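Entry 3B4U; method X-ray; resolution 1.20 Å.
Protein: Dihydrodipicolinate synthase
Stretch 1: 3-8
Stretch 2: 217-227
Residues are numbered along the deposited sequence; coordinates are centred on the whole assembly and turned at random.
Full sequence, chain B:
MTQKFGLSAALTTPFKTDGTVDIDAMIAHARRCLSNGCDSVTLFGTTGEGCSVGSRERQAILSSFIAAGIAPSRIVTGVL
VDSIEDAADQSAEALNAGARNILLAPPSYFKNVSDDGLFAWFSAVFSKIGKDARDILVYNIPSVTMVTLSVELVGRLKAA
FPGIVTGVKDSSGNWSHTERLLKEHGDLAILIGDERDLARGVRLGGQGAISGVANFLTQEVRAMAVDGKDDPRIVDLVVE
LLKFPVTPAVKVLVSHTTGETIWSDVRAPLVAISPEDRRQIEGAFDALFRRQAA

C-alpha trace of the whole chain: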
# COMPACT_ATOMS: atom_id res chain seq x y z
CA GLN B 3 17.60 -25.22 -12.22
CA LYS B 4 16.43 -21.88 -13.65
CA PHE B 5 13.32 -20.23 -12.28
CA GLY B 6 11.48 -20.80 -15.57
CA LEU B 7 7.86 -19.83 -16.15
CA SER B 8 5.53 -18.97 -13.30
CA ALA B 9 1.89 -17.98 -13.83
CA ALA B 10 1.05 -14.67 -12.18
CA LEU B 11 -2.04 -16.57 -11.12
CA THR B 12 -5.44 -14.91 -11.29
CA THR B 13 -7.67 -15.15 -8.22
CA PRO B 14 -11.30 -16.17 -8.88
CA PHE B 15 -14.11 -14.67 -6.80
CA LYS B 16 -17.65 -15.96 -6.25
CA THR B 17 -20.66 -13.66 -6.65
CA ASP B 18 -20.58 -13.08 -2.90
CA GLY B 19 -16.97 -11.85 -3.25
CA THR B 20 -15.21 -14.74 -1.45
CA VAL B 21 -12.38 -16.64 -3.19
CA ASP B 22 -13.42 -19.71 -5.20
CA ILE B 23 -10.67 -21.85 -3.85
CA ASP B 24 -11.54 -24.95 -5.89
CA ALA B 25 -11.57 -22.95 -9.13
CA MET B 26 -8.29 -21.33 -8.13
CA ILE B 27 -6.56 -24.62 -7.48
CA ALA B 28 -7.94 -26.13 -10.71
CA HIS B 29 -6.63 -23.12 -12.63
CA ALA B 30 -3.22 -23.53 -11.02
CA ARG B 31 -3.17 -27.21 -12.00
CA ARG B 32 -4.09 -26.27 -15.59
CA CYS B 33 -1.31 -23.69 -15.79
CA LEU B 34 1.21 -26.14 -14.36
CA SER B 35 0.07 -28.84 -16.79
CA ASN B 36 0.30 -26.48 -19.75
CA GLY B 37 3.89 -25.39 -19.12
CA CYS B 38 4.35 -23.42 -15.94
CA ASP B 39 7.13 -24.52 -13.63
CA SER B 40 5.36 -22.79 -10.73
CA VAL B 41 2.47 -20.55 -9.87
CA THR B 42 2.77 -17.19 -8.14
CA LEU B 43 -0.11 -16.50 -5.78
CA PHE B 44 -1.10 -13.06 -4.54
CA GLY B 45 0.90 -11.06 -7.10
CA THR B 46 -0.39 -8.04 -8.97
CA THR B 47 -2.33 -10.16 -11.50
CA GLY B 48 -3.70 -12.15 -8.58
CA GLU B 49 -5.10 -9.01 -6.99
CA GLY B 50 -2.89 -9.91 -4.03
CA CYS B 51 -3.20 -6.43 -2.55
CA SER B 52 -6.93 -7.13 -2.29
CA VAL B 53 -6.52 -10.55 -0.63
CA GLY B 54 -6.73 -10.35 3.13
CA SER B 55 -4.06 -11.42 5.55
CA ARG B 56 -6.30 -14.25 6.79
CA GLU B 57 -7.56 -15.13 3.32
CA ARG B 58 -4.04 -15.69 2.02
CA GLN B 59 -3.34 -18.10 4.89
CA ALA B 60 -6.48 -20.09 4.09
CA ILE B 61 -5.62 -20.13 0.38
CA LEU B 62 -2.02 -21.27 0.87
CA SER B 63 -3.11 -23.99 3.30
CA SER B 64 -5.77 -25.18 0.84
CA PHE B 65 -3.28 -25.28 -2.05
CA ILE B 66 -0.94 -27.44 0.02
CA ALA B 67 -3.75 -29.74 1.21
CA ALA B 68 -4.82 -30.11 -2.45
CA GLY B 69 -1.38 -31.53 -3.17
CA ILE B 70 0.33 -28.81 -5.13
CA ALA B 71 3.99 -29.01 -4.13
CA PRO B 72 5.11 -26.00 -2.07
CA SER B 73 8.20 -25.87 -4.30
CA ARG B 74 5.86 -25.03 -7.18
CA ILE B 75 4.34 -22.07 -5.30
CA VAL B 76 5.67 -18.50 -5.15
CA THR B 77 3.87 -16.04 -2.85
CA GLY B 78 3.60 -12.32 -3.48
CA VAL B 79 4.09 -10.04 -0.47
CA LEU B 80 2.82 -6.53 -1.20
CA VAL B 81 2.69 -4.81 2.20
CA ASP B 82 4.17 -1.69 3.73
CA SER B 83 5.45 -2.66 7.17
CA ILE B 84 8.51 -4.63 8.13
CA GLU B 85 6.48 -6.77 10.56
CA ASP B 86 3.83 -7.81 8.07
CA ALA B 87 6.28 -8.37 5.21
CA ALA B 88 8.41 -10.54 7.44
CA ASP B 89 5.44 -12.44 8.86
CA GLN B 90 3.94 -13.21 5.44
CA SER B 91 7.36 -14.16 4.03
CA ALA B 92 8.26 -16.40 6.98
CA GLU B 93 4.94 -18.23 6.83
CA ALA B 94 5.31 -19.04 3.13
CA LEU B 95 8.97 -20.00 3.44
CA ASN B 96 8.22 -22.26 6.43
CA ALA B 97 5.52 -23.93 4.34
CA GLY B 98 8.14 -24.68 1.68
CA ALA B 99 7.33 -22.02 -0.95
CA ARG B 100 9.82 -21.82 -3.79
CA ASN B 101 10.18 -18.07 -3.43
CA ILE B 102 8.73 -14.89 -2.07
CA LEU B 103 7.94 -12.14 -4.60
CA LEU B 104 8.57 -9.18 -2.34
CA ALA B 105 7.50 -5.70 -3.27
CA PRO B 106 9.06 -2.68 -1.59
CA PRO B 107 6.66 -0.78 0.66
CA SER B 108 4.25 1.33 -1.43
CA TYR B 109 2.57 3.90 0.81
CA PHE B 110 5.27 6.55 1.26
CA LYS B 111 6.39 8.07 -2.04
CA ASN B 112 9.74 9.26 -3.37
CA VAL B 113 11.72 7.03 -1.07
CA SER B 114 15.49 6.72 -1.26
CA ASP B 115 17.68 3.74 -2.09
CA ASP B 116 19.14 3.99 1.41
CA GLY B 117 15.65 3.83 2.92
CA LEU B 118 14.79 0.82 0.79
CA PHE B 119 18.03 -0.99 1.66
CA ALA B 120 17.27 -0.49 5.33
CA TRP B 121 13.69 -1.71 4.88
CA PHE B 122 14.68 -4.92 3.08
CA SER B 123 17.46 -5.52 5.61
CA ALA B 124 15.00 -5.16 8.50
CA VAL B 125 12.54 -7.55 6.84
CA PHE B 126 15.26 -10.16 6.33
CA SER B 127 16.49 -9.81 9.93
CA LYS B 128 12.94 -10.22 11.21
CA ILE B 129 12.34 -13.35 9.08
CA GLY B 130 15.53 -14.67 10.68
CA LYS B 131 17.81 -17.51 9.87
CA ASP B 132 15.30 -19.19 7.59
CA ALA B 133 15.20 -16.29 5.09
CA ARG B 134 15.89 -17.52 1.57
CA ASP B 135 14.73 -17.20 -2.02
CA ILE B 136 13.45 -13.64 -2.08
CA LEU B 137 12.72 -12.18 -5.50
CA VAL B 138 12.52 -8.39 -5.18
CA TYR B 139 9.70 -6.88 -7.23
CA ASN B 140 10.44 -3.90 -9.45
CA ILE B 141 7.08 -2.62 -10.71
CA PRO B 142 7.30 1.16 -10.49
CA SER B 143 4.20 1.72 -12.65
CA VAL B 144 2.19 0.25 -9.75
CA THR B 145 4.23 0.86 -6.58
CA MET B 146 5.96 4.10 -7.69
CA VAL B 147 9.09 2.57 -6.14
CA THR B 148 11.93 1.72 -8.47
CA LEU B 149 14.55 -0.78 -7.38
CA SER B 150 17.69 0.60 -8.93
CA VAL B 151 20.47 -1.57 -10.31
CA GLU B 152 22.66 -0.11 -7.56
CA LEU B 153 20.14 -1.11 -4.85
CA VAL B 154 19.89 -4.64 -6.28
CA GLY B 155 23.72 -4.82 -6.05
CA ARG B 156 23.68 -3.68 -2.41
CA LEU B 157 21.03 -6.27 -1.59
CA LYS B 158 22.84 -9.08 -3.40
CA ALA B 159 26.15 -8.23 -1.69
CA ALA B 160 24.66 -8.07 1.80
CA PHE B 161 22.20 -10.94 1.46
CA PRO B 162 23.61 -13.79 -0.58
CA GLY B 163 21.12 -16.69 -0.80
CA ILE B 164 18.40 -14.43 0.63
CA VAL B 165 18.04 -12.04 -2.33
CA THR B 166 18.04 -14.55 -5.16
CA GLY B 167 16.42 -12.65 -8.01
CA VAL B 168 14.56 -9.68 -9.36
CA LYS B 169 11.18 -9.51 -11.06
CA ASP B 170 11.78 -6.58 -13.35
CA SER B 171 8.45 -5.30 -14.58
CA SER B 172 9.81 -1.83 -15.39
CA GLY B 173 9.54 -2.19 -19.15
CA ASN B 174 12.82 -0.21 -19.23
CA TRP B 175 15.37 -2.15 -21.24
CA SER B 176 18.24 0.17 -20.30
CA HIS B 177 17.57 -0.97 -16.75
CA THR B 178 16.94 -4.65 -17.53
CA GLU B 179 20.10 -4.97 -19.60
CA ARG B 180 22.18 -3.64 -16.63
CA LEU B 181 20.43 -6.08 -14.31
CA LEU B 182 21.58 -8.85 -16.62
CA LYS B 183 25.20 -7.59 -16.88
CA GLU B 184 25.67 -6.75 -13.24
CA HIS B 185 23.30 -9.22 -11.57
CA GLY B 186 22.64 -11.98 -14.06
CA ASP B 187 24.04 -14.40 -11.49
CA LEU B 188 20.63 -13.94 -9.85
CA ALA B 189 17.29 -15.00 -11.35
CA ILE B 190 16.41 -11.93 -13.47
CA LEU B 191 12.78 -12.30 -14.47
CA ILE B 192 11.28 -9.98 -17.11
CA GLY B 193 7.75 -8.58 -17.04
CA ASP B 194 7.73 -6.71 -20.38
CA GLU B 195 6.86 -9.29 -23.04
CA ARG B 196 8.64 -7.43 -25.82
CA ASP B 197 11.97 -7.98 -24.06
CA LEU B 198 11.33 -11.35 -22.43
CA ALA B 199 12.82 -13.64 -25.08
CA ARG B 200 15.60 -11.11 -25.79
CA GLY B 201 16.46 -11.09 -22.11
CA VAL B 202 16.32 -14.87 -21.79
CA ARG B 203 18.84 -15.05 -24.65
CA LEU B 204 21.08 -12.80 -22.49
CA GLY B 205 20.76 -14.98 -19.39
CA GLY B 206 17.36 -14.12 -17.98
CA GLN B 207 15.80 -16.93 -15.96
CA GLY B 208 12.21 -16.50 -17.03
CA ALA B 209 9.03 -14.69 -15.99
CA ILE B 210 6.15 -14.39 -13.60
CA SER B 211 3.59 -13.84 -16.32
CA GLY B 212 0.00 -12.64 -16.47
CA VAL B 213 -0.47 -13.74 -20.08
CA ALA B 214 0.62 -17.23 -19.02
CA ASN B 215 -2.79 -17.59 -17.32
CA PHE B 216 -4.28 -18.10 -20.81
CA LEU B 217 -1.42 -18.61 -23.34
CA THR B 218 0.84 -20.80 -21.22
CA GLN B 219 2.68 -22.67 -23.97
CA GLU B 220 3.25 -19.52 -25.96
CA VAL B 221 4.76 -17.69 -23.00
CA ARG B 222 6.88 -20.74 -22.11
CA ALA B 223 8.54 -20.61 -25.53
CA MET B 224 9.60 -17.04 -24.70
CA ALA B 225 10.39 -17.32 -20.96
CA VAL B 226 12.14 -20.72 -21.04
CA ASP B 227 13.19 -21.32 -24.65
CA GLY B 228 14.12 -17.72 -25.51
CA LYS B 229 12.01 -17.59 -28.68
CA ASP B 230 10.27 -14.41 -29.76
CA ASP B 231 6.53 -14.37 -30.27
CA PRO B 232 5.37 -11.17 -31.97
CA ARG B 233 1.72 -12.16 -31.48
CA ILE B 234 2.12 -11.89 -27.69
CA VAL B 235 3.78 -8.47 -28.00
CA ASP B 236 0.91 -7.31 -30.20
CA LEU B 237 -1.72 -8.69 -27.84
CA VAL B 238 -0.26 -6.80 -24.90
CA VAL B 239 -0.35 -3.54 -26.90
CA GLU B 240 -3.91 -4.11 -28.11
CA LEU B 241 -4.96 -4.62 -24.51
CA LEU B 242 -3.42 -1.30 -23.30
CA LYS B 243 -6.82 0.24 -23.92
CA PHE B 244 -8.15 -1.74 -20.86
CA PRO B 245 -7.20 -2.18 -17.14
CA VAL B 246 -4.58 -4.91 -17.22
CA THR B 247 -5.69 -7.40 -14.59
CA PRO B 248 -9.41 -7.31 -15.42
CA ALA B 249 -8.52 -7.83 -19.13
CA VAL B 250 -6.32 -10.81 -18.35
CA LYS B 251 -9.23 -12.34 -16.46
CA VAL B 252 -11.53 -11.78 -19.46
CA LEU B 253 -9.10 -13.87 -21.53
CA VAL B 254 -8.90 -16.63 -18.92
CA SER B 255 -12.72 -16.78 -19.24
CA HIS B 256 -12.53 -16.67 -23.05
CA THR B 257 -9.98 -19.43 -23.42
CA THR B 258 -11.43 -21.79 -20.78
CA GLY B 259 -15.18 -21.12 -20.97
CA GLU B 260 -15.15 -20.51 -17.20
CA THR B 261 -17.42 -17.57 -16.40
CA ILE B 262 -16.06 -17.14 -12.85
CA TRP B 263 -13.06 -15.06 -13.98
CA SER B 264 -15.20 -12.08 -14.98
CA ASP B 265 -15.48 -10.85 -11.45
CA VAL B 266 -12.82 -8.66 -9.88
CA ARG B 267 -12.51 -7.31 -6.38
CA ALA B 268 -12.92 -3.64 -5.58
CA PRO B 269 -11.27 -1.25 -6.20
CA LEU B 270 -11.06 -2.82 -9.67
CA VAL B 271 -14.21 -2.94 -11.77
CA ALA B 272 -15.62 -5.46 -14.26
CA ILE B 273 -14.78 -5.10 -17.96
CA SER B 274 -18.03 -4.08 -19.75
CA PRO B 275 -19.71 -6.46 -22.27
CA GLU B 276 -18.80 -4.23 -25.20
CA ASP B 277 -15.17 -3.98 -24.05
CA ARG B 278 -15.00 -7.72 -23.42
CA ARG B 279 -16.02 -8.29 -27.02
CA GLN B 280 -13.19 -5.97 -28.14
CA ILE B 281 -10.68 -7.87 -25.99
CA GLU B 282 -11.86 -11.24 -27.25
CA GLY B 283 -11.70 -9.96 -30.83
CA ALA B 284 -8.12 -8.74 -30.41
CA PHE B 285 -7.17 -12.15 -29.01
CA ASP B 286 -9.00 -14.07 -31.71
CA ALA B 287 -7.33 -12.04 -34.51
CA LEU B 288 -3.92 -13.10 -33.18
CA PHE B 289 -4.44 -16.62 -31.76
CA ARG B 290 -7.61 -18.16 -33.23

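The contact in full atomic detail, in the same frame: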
# COMPACT_ATOMS: atom_id res chain seq x y z
N GLN B 3 17.45 -25.93 -13.52
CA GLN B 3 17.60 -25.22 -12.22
C GLN B 3 17.08 -23.78 -12.31
O GLN B 3 16.79 -23.18 -11.28
CB GLN B 3 19.07 -25.25 -11.76
CG GLN B 3 19.44 -24.28 -10.63
CD GLN B 3 20.15 -23.00 -11.09
OE1 GLN B 3 19.56 -22.12 -11.75
NE2 GLN B 3 21.43 -22.87 -10.73
N LYS B 4 16.92 -23.25 -13.52
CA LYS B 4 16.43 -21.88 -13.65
C LYS B 4 15.03 -21.75 -13.07
O LYS B 4 14.27 -22.72 -12.97
CB LYS B 4 16.43 -21.43 -15.12
CG LYS B 4 15.36 -22.12 -15.99
CD LYS B 4 15.14 -21.49 -17.38
CE LYS B 4 16.36 -21.47 -18.25
NZ LYS B 4 16.02 -21.10 -19.68
N PHE B 5 14.66 -20.53 -12.75
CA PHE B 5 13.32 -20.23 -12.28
C PHE B 5 12.25 -20.70 -13.26
O PHE B 5 11.28 -21.37 -12.87
CB PHE B 5 13.21 -18.73 -12.00
CG PHE B 5 11.86 -18.32 -11.48
CD1 PHE B 5 11.58 -18.34 -10.14
CD2 PHE B 5 10.85 -17.94 -12.36
CE1 PHE B 5 10.33 -18.00 -9.67
CE2 PHE B 5 9.60 -17.56 -11.90
CZ PHE B 5 9.34 -17.61 -10.54
N GLY B 6 12.40 -20.36 -14.53
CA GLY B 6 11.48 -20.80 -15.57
C GLY B 6 10.26 -19.90 -15.69
O GLY B 6 10.34 -18.68 -15.56
N LEU B 7 9.13 -20.53 -15.97
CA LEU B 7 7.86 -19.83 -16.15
C LEU B 7 6.98 -20.03 -14.92
O LEU B 7 6.66 -21.16 -14.56
CB LEU B 7 7.13 -20.34 -17.40
CG LEU B 7 5.77 -19.70 -17.63
CD1 LEU B 7 5.88 -18.16 -17.75
CD2 LEU B 7 5.08 -20.29 -18.85
N SER B 8 6.54 -18.93 -14.34
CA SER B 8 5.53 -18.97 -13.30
C SER B 8 4.30 -18.21 -13.78
O SER B 8 4.44 -17.12 -14.30
CB SER B 8 6.11 -18.34 -12.03
OG SER B 8 5.27 -18.59 -10.91
N LEU B 217 -2.25 -18.21 -22.18
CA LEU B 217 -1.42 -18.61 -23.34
C LEU B 217 -0.15 -19.24 -22.78
O LEU B 217 0.98 -18.76 -23.02
CB LEU B 217 -1.13 -17.44 -24.27
CG LEU B 217 -2.29 -16.98 -25.16
CD1 LEU B 217 -1.96 -15.59 -25.75
CD2 LEU B 217 -2.58 -17.99 -26.26
N THR B 218 -0.30 -20.26 -21.97
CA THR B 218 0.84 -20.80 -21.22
C THR B 218 1.97 -21.29 -22.12
O THR B 218 3.13 -20.91 -21.91
CB THR B 218 0.40 -21.92 -20.27
OG1 THR B 218 -0.70 -21.47 -19.46
CG2 THR B 218 1.57 -22.30 -19.40
N GLN B 219 1.64 -22.15 -23.09
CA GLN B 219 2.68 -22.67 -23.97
C GLN B 219 3.40 -21.58 -24.74
O GLN B 219 4.62 -21.63 -24.92
CB GLN B 219 2.09 -23.71 -24.93
CG GLN B 219 2.00 -25.08 -24.32
CD GLN B 219 3.37 -25.70 -24.19
OE1 GLN B 219 4.08 -25.88 -25.20
NE2 GLN B 219 3.76 -26.08 -22.99
N GLU B 220 2.65 -20.59 -25.19
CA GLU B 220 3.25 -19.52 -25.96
C GLU B 220 4.23 -18.69 -25.13
O GLU B 220 5.32 -18.34 -25.56
CB GLU B 220 2.16 -18.60 -26.55
CG GLU B 220 1.30 -19.25 -27.63
CD GLU B 220 0.20 -20.16 -27.15
OE1 GLU B 220 -0.00 -20.34 -25.92
OE2 GLU B 220 -0.48 -20.73 -28.03
N VAL B 221 3.86 -18.40 -23.89
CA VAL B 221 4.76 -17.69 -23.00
C VAL B 221 5.95 -18.56 -22.63
O VAL B 221 7.06 -18.06 -22.51
CB VAL B 221 4.04 -17.10 -21.76
CG1 VAL B 221 5.03 -16.37 -20.88
CG2 VAL B 221 2.91 -16.14 -22.19
N ARG B 222 5.75 -19.87 -22.43
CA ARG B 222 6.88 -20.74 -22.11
C ARG B 222 7.97 -20.69 -23.17
O ARG B 222 9.15 -20.67 -22.87
CB ARG B 222 6.39 -22.17 -21.87
CG ARG B 222 7.51 -23.06 -21.38
CD ARG B 222 7.10 -24.53 -21.23
NE ARG B 222 8.28 -25.32 -20.88
CZ ARG B 222 8.85 -25.41 -19.69
NH1 ARG B 222 8.31 -24.85 -18.59
NH2 ARG B 222 9.99 -26.06 -19.59
N ALA B 223 7.56 -20.64 -24.44
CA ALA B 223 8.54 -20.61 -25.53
C ALA B 223 9.42 -19.37 -25.41
O ALA B 223 10.59 -19.40 -25.77
CB ALA B 223 7.84 -20.66 -26.85
N MET B 224 8.86 -18.27 -24.90
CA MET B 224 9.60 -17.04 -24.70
C MET B 224 10.44 -17.09 -23.42
O MET B 224 11.65 -16.83 -23.44
CB MET B 224 8.62 -15.86 -24.60
CG MET B 224 7.71 -15.68 -25.81
SD MET B 224 6.22 -14.53 -25.50
CE MET B 224 7.11 -12.94 -25.68
N ALA B 225 9.81 -17.44 -22.30
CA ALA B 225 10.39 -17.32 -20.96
C ALA B 225 11.43 -18.39 -20.70
O ALA B 225 12.37 -18.15 -19.94
CB ALA B 225 9.27 -17.42 -19.90
N VAL B 226 11.24 -19.59 -21.28
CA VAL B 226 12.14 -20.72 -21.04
C VAL B 226 13.02 -20.92 -22.24
O VAL B 226 14.24 -21.05 -22.10
CB VAL B 226 11.34 -21.99 -20.67
CG1 VAL B 226 12.28 -23.21 -20.52
CG2 VAL B 226 10.56 -21.74 -19.39
N ASP B 227 12.44 -20.97 -23.44
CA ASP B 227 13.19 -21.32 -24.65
C ASP B 227 13.82 -20.13 -25.35
O ASP B 227 14.60 -20.32 -26.29
CB ASP B 227 12.31 -22.11 -25.62
CG ASP B 227 11.75 -23.38 -25.03
OD1 ASP B 227 12.31 -23.91 -24.05
OD2 ASP B 227 10.74 -23.83 -25.59
O HOH W 1 14.96 -18.59 -18.97

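The contact is a small, mainly apolar packing of the strand at residues 6-8 against the helix at 218-225, centred on Leu7 and finished at one end by the polar reach of Lys4. Strand and helix run at 144° to each other, their axes approaching to 7.9 Å, and together the stretches bury 325 Å².

Leu7 points toward the helix and has the largest area covered. With chi1 t and chi2 p, it sets CD1 3.7 Å from Val221 CG1 and 4.1 Å from Ala225 CB. Its CD2 lies 3.7 Å from Thr218 O and 3.8 Å from Arg222 CB; that carbonyl already accepts the helical hydrogen bond from Arg222 N (2.9 Å), so the methyl meets backbone whose polar groups are paired. Ala225 offers a single methyl here, and the CA atoms of Leu7 and Ala225 are 6.0 Å apart.

Val226 extends the apolar surface, its CG2 lying 4.2 Å from Leu7 CB and 4.0 Å from Gly6 CA. Gly6 has phi/psi of 85/-144, where a CB would jam against the preceding carbonyl oxygen.

At the exposed edge, the Lys4 side chain, kinked at chi1 and chi3 (both p), places NZ 3.0 Å from Val226 O. A water accepts a hydrogen bond from Lys4 NZ and donates one to Ala225 O, bridging the ammonium group to the helix's C-terminal end.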